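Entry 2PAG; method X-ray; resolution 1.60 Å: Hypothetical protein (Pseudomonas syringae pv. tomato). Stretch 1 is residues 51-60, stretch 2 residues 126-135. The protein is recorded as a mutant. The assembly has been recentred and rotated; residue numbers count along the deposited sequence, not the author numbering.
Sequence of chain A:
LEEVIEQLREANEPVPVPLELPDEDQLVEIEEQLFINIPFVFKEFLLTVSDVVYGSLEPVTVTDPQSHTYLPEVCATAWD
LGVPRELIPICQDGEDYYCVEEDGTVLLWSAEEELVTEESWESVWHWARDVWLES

Stretch 1 (51-60) DVVYGSLEPV
Stretch 2 126-135: HWARDVWLES

Stretch 1 is an irregular segment that packs against the C-terminal end of the chain, where a helix running from before His126 gives way to a turn. Its backbone reverses in a type II' turn from Tyr54 to Leu57, with Gly55 at phi/psi 62/-147 and Ser56 at -105/13. The helix widens into a pi-type turn at 128-132, and a type I turn from Trp132 to Ser135 follows. The CA atoms of Gly55 and Ser135 lie 5.1 Å apart, those of Leu57 and Trp132 6.4 Å.

Trp132 (chi1 -168°, t; chi2 11°) is the centre of the contact. Trp132 NE1 donates to Tyr54 O at 2.9 Å and, weakly, to Leu57 O at 3.3 Å, so one buried donor serves the carbonyls at both ends of the turn. Pro59 CG sits over the six-membered ring of Trp132, 3.5 Å from its centroid and almost on the normal; a rigid, apolar pyrrolidine suits such a CH-pi contact. Tyr54 (chi1 179°, t) directs its ring edge toward the indole face, planes at 67°.

The chain end closes the polar network. Ser135 OG (chi1 70°, p) donates to Trp132 O at 2.7 Å and accepts from Ser56 N at 3.2 Å, its small hydroxyl thereby tying both turns together. Gly55 suits its place: an ideal CB on Gly55 would come 2.0 Å from Ser135 OG, and positive phi also favours glycine. One water accepts from Tyr54 OH (2.6 Å) and donates to Leu133 O (2.7 Å) and to the terminal carboxylate oxygen Ser135 OXT (2.5 Å), satisfying the phenol without a direct bond.

The contact buries 568 Å², both sides summed. Leu57 (m, t) points toward stretch 2; branched and apolar, its side chain has no polar group to satisfy and packs with CD1 3.8 Å from Val131 CG1 and 4.2 Å from Trp127 CZ2. Pro59 CG also meets the edge of Trp127, 3.8 Å from CH2.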

ATOM      1  N   ASP A  51       2.358  -3.056   9.183  1.00 14.56           N
ATOM      2  CA  ASP A  51       2.456  -4.313   9.926  1.00 16.04           C
ATOM      3  C   ASP A  51       1.056  -4.709  10.395  1.00 16.59           C
ATOM      4  O   ASP A  51       0.875  -5.707  11.100  1.00 18.00           O
ATOM      5  CB  ASP A  51       3.396  -4.164  11.129  1.00 18.66           C
ATOM      6  CG  ASP A  51       2.903  -3.148  12.142  1.00 18.90           C
ATOM      7  OD1 ASP A  51       2.265  -2.157  11.734  1.00 18.78           O
ATOM      8  OD2 ASP A  51       3.173  -3.330  13.354  1.00 22.61           O
ATOM      9  N   VAL A  52       0.063  -3.932   9.980  1.00 13.18           N
ATOM     10  CA  VAL A  52      -1.321  -4.177  10.362  1.00 13.68           C
ATOM     11  C   VAL A  52      -2.082  -5.159   9.469  1.00 13.76           C
ATOM     12  O   VAL A  52      -1.951  -5.159   8.231  1.00 14.27           O
ATOM     13  CB  VAL A  52      -2.114  -2.839  10.430  1.00 13.81           C
ATOM     14  CG1 VAL A  52      -3.591  -3.108  10.671  1.00 13.24           C
ATOM     15  CG2 VAL A  52      -1.550  -1.965  11.545  1.00 14.64           C
ATOM     16  N   VAL A  53      -2.863  -6.011  10.126  1.00 13.59           N
ATOM     17  CA  VAL A  53      -3.700  -7.001   9.462  1.00 14.31           C
ATOM     18  C   VAL A  53      -5.134  -6.629   9.826  1.00 14.49           C
ATOM     19  O   VAL A  53      -5.472  -6.548  11.012  1.00 14.80           O
ATOM     20  CB  VAL A  53      -3.383  -8.420   9.978  1.00 14.26           C
ATOM     21  CG1 VAL A  53      -4.273  -9.437   9.290  1.00 14.53           C
ATOM     22  CG2 VAL A  53      -1.911  -8.739   9.741  1.00 16.55           C
ATOM     23  N   TYR A  54      -5.968  -6.376   8.818  1.00 14.02           N
ATOM     24  CA  TYR A  54      -7.360  -6.006   9.066  1.00 14.35           C
ATOM     25  C   TYR A  54      -8.290  -6.149   7.863  1.00 15.49           C
ATOM     26  O   TYR A  54      -7.908  -5.869   6.724  1.00 15.81           O
ATOM     27  CB  TYR A  54      -7.466  -4.556   9.543  1.00 16.78           C
ATOM     28  CG  TYR A  54      -8.903  -4.141   9.776  1.00 19.08           C
ATOM     29  CD1 TYR A  54      -9.546  -4.445  10.974  1.00 19.99           C
ATOM     30  CD2 TYR A  54      -9.643  -3.523   8.769  1.00 19.20           C
ATOM     31  CE1 TYR A  54     -10.891  -4.150  11.162  1.00 22.26           C
ATOM     32  CE2 TYR A  54     -10.991  -3.226   8.946  1.00 22.35           C
ATOM     33  CZ  TYR A  54     -11.608  -3.544  10.145  1.00 23.07           C
ATOM     34  OH  TYR A  54     -12.943  -3.264  10.328  1.00 23.84           O
ATOM     35  N   GLY A  55      -9.518  -6.570   8.144  1.00 17.67           N
ATOM     36  CA  GLY A  55     -10.529  -6.694   7.111  1.00 16.63           C
ATOM     37  C   GLY A  55     -10.282  -7.666   5.978  1.00 17.36           C
ATOM     38  O   GLY A  55      -9.656  -8.711   6.161  1.00 18.51           O
ATOM     39  N   SER A  56     -10.783  -7.302   4.799  1.00 19.23           N
ATOM     40  CA  SER A  56     -10.668  -8.138   3.607  1.00 19.44           C
ATOM     41  C   SER A  56      -9.641  -7.650   2.591  1.00 19.89           C
ATOM     42  O   SER A  56      -9.630  -8.117   1.451  1.00 19.73           O
ATOM     43  CB  SER A  56     -12.030  -8.245   2.912  1.00 20.18           C
ATOM     44  OG  SER A  56     -12.473  -6.974   2.459  1.00 21.84           O
ATOM     45  N   LEU A  57      -8.799  -6.704   2.991  1.00 17.26           N
ATOM     46  CA  LEU A  57      -7.765  -6.174   2.104  1.00 15.32           C
ATOM     47  C   LEU A  57      -6.401  -6.301   2.765  1.00 14.99           C
ATOM     48  O   LEU A  57      -6.264  -6.105   3.968  1.00 14.95           O
ATOM     49  CB  LEU A  57      -8.038  -4.705   1.770  1.00 13.18           C
ATOM     50  CG  LEU A  57      -9.239  -4.425   0.859  1.00 12.42           C
ATOM     51  CD1 LEU A  57      -9.499  -2.938   0.788  1.00 13.93           C
ATOM     52  CD2 LEU A  57      -8.977  -4.981  -0.526  1.00 15.28           C
ATOM     53  N   GLU A  58      -5.396  -6.649   1.966  1.00 15.02           N
ATOM     54  CA  GLU A  58      -4.035  -6.787   2.461  1.00 13.58           C
ATOM     55  C   GLU A  58      -3.149  -5.835   1.666  1.00 14.88           C
ATOM     56  O   GLU A  58      -2.676  -6.162   0.575  1.00 15.36           O
ATOM     57  CB  GLU A  58      -3.535  -8.215   2.277  1.00 18.13           C
ATOM     58  CG  GLU A  58      -4.260  -9.250   3.098  1.00 21.99           C
ATOM     59  CD  GLU A  58      -3.711 -10.638   2.844  1.00 26.01           C
ATOM     60  OE1 GLU A  58      -4.012 -11.203   1.776  1.00 28.60           O
ATOM     61  OE2 GLU A  58      -2.962 -11.151   3.702  1.00 30.29           O
ATOM     62  N   PRO A  59      -2.913  -4.634   2.204  1.00 13.13           N
ATOM     63  CA  PRO A  59      -2.074  -3.670   1.495  1.00 12.79           C
ATOM     64  C   PRO A  59      -0.628  -4.134   1.328  1.00 11.82           C
ATOM     65  O   PRO A  59      -0.187  -5.111   1.942  1.00 11.39           O
ATOM     66  CB  PRO A  59      -2.186  -2.412   2.361  1.00 13.80           C
ATOM     67  CG  PRO A  59      -3.487  -2.599   3.091  1.00 12.67           C
ATOM     68  CD  PRO A  59      -3.438  -4.051   3.446  1.00 12.13           C
ATOM     69  N   VAL A  60       0.110  -3.417   0.492  1.00 10.70           N
ATOM     70  CA  VAL A  60       1.495  -3.767   0.238  1.00 10.00           C
ATOM     71  C   VAL A  60       2.396  -3.624   1.459  1.00  9.87           C
ATOM     72  O   VAL A  60       2.129  -2.835   2.385  1.00 10.82           O
ATOM     73  CB  VAL A  60       2.088  -2.933  -0.919  1.00  9.63           C
ATOM     74  CG1 VAL A  60       1.312  -3.200  -2.206  1.00 13.28           C
ATOM     75  CG2 VAL A  60       2.067  -1.452  -0.573  1.00 11.33           C
ATOM     76  N   HIS A 126      -6.833   8.786   3.425  1.00 13.12           N
ATOM     77  CA  HIS A 126      -8.267   8.804   3.124  1.00 13.82           C
ATOM     78  C   HIS A 126      -8.645   7.391   2.706  1.00 15.01           C
ATOM     79  O   HIS A 126      -9.701   6.871   3.073  1.00 15.23           O
ATOM     80  CB  HIS A 126      -8.588   9.750   1.966  1.00 15.91           C
ATOM     81  CG  HIS A 126      -8.586  11.194   2.343  1.00 17.67           C
ATOM     82  ND1 HIS A 126      -7.427  11.920   2.510  1.00 16.38           N
ATOM     83  CD2 HIS A 126      -9.607  12.049   2.591  1.00 17.81           C
ATOM     84  CE1 HIS A 126      -7.733  13.162   2.841  1.00 17.73           C
ATOM     85  NE2 HIS A 126      -9.050  13.266   2.896  1.00 17.87           N
ATOM     86  N   TRP A 127      -7.770   6.776   1.921  1.00 14.34           N
ATOM     87  CA  TRP A 127      -8.000   5.417   1.460  1.00 13.30           C
ATOM     88  C   TRP A 127      -8.009   4.444   2.643  1.00 13.69           C
ATOM     89  O   TRP A 127      -8.852   3.551   2.715  1.00 13.54           O
ATOM     90  CB  TRP A 127      -6.910   5.005   0.471  1.00 11.77           C
ATOM     91  CG  TRP A 127      -7.064   3.598  -0.005  1.00 12.35           C
ATOM     92  CD1 TRP A 127      -7.888   3.151  -1.000  1.00 11.37           C
ATOM     93  CD2 TRP A 127      -6.458   2.434   0.567  1.00 13.02           C
ATOM     94  NE1 TRP A 127      -7.838   1.776  -1.076  1.00 13.00           N
ATOM     95  CE2 TRP A 127      -6.965   1.312  -0.126  1.00 12.58           C
ATOM     96  CE3 TRP A 127      -5.536   2.228   1.604  1.00 14.26           C
ATOM     97  CZ2 TRP A 127      -6.581   0.003   0.186  1.00 14.82           C
ATOM     98  CZ3 TRP A 127      -5.158   0.929   1.913  1.00 15.44           C
ATOM     99  CH2 TRP A 127      -5.681  -0.168   1.204  1.00 15.17           C
ATOM    100  N   ALA A 128      -7.071   4.618   3.568  1.00 12.51           N
ATOM    101  CA  ALA A 128      -6.991   3.738   4.727  1.00 13.45           C
ATOM    102  C   ALA A 128      -8.244   3.849   5.591  1.00 15.86           C
ATOM    103  O   ALA A 128      -8.768   2.844   6.080  1.00 15.18           O
ATOM    104  CB  ALA A 128      -5.760   4.077   5.550  1.00 14.56           C
ATOM    105  N   ARG A 129      -8.720   5.077   5.765  1.00 16.32           N
ATOM    106  CA  ARG A 129      -9.891   5.343   6.587  1.00 19.23           C
ATOM    107  C   ARG A 129     -11.203   4.975   5.917  1.00 20.33           C
ATOM    108  O   ARG A 129     -12.064   4.343   6.531  1.00 20.81           O
ATOM    109  CB  ARG A 129      -9.937   6.826   6.958  1.00 21.03           C
ATOM    110  CG  ARG A 129     -11.095   7.203   7.870  1.00 22.14           C
ATOM    111  CD  ARG A 129     -11.223   8.706   7.982  1.00 23.86           C
ATOM    112  NE  ARG A 129     -11.673   9.298   6.728  1.00 24.41           N
ATOM    113  CZ  ARG A 129     -11.533  10.583   6.420  1.00 26.33           C
ATOM    114  NH1 ARG A 129     -10.954  11.410   7.281  1.00 26.97           N
ATOM    115  NH2 ARG A 129     -11.970  11.040   5.255  1.00 25.96           N
ATOM    116  N   ASP A 130     -11.346   5.356   4.653  1.00 18.96           N
ATOM    117  CA  ASP A 130     -12.586   5.123   3.933  1.00 19.94           C
ATOM    118  C   ASP A 130     -12.712   3.817   3.155  1.00 18.91           C
ATOM    119  O   ASP A 130     -13.813   3.440   2.754  1.00 20.31           O
ATOM    120  CB  ASP A 130     -12.867   6.325   3.026  1.00 22.15           C
ATOM    121  CG  ASP A 130     -12.854   7.644   3.796  1.00 25.38           C
ATOM    122  OD1 ASP A 130     -13.213   7.639   4.996  1.00 27.38           O
ATOM    123  OD2 ASP A 130     -12.495   8.689   3.208  1.00 30.31           O
ATOM    124  N   VAL A 131     -11.600   3.121   2.946  1.00 16.86           N
ATOM    125  CA  VAL A 131     -11.649   1.855   2.225  1.00 16.16           C
ATOM    126  C   VAL A 131     -11.160   0.676   3.062  1.00 15.99           C
ATOM    127  O   VAL A 131     -11.900  -0.277   3.297  1.00 17.46           O
ATOM    128  CB  VAL A 131     -10.826   1.916   0.917  1.00 15.73           C
ATOM    129  CG1 VAL A 131     -10.860   0.556   0.220  1.00 14.57           C
ATOM    130  CG2 VAL A 131     -11.390   2.995  -0.001  1.00 15.59           C
ATOM    131  N   TRP A 132      -9.917   0.738   3.524  1.00 14.16           N
ATOM    132  CA  TRP A 132      -9.371  -0.362   4.311  1.00 14.00           C
ATOM    133  C   TRP A 132     -10.145  -0.599   5.614  1.00 14.29           C
ATOM    134  O   TRP A 132     -10.597  -1.714   5.876  1.00 15.53           O
ATOM    135  CB  TRP A 132      -7.883  -0.107   4.600  1.00 13.82           C
ATOM    136  CG  TRP A 132      -7.149  -1.305   5.159  1.00 12.73           C
ATOM    137  CD1 TRP A 132      -7.602  -2.596   5.224  1.00 12.93           C
ATOM    138  CD2 TRP A 132      -5.824  -1.320   5.707  1.00 11.70           C
ATOM    139  NE1 TRP A 132      -6.641  -3.409   5.777  1.00 13.51           N
ATOM    140  CE2 TRP A 132      -5.540  -2.653   6.084  1.00 11.50           C
ATOM    141  CE3 TRP A 132      -4.850  -0.334   5.914  1.00 12.53           C
ATOM    142  CZ2 TRP A 132      -4.318  -3.025   6.659  1.00 11.45           C
ATOM    143  CZ3 TRP A 132      -3.638  -0.703   6.483  1.00 13.52           C
ATOM    144  CH2 TRP A 132      -3.382  -2.037   6.848  1.00 11.38           C
ATOM    145  N   LEU A 133     -10.327   0.457   6.405  1.00 15.54           N
ATOM    146  CA  LEU A 133     -11.040   0.343   7.678  1.00 16.85           C
ATOM    147  C   LEU A 133     -12.534   0.089   7.507  1.00 19.73           C
ATOM    148  O   LEU A 133     -13.238  -0.192   8.481  1.00 19.84           O
ATOM    149  CB  LEU A 133     -10.823   1.604   8.515  1.00 16.93           C
ATOM    150  CG  LEU A 133      -9.479   1.650   9.246  1.00 16.93           C
ATOM    151  CD1 LEU A 133      -9.225   3.049   9.800  1.00 17.76           C
ATOM    152  CD2 LEU A 133      -9.485   0.620  10.365  1.00 18.33           C
ATOM    153  N   GLU A 134     -13.017   0.191   6.273  1.00 20.68           N
ATOM    154  CA  GLU A 134     -14.429  -0.053   5.990  1.00 22.85           C
ATOM    155  C   GLU A 134     -14.636  -1.432   5.368  1.00 23.84           C
ATOM    156  O   GLU A 134     -15.752  -1.785   4.989  1.00 24.94           O
ATOM    157  CB  GLU A 134     -14.982   1.017   5.050  1.00 23.80           C
ATOM    158  CG  GLU A 134     -15.199   2.372   5.697  1.00 26.25           C
ATOM    159  CD  GLU A 134     -16.141   2.303   6.889  1.00 29.29           C
ATOM    160  OE1 GLU A 134     -17.204   1.658   6.777  1.00 29.83           O
ATOM    161  OE2 GLU A 134     -15.820   2.898   7.937  1.00 30.89           O
ATOM    162  N   SER A 135     -13.562  -2.210   5.264  1.00 24.53           N
ATOM    163  CA  SER A 135     -13.650  -3.546   4.687  1.00 25.76           C
ATOM    164  C   SER A 135     -14.020  -4.587   5.747  1.00 28.11           C
ATOM    165  O   SER A 135     -14.378  -5.716   5.354  1.00 31.34           O
ATOM    166  CB  SER A 135     -12.328  -3.934   4.003  1.00 25.51           C
ATOM    167  OG  SER A 135     -11.285  -4.155   4.939  1.00 22.77           O
ATOM    168  OXT SER A 135     -13.940  -4.261   6.954  1.00 27.82           O
TER
HETATM  169  O   HOH W   1     -14.716  -2.461   8.534  1.00 31.05           O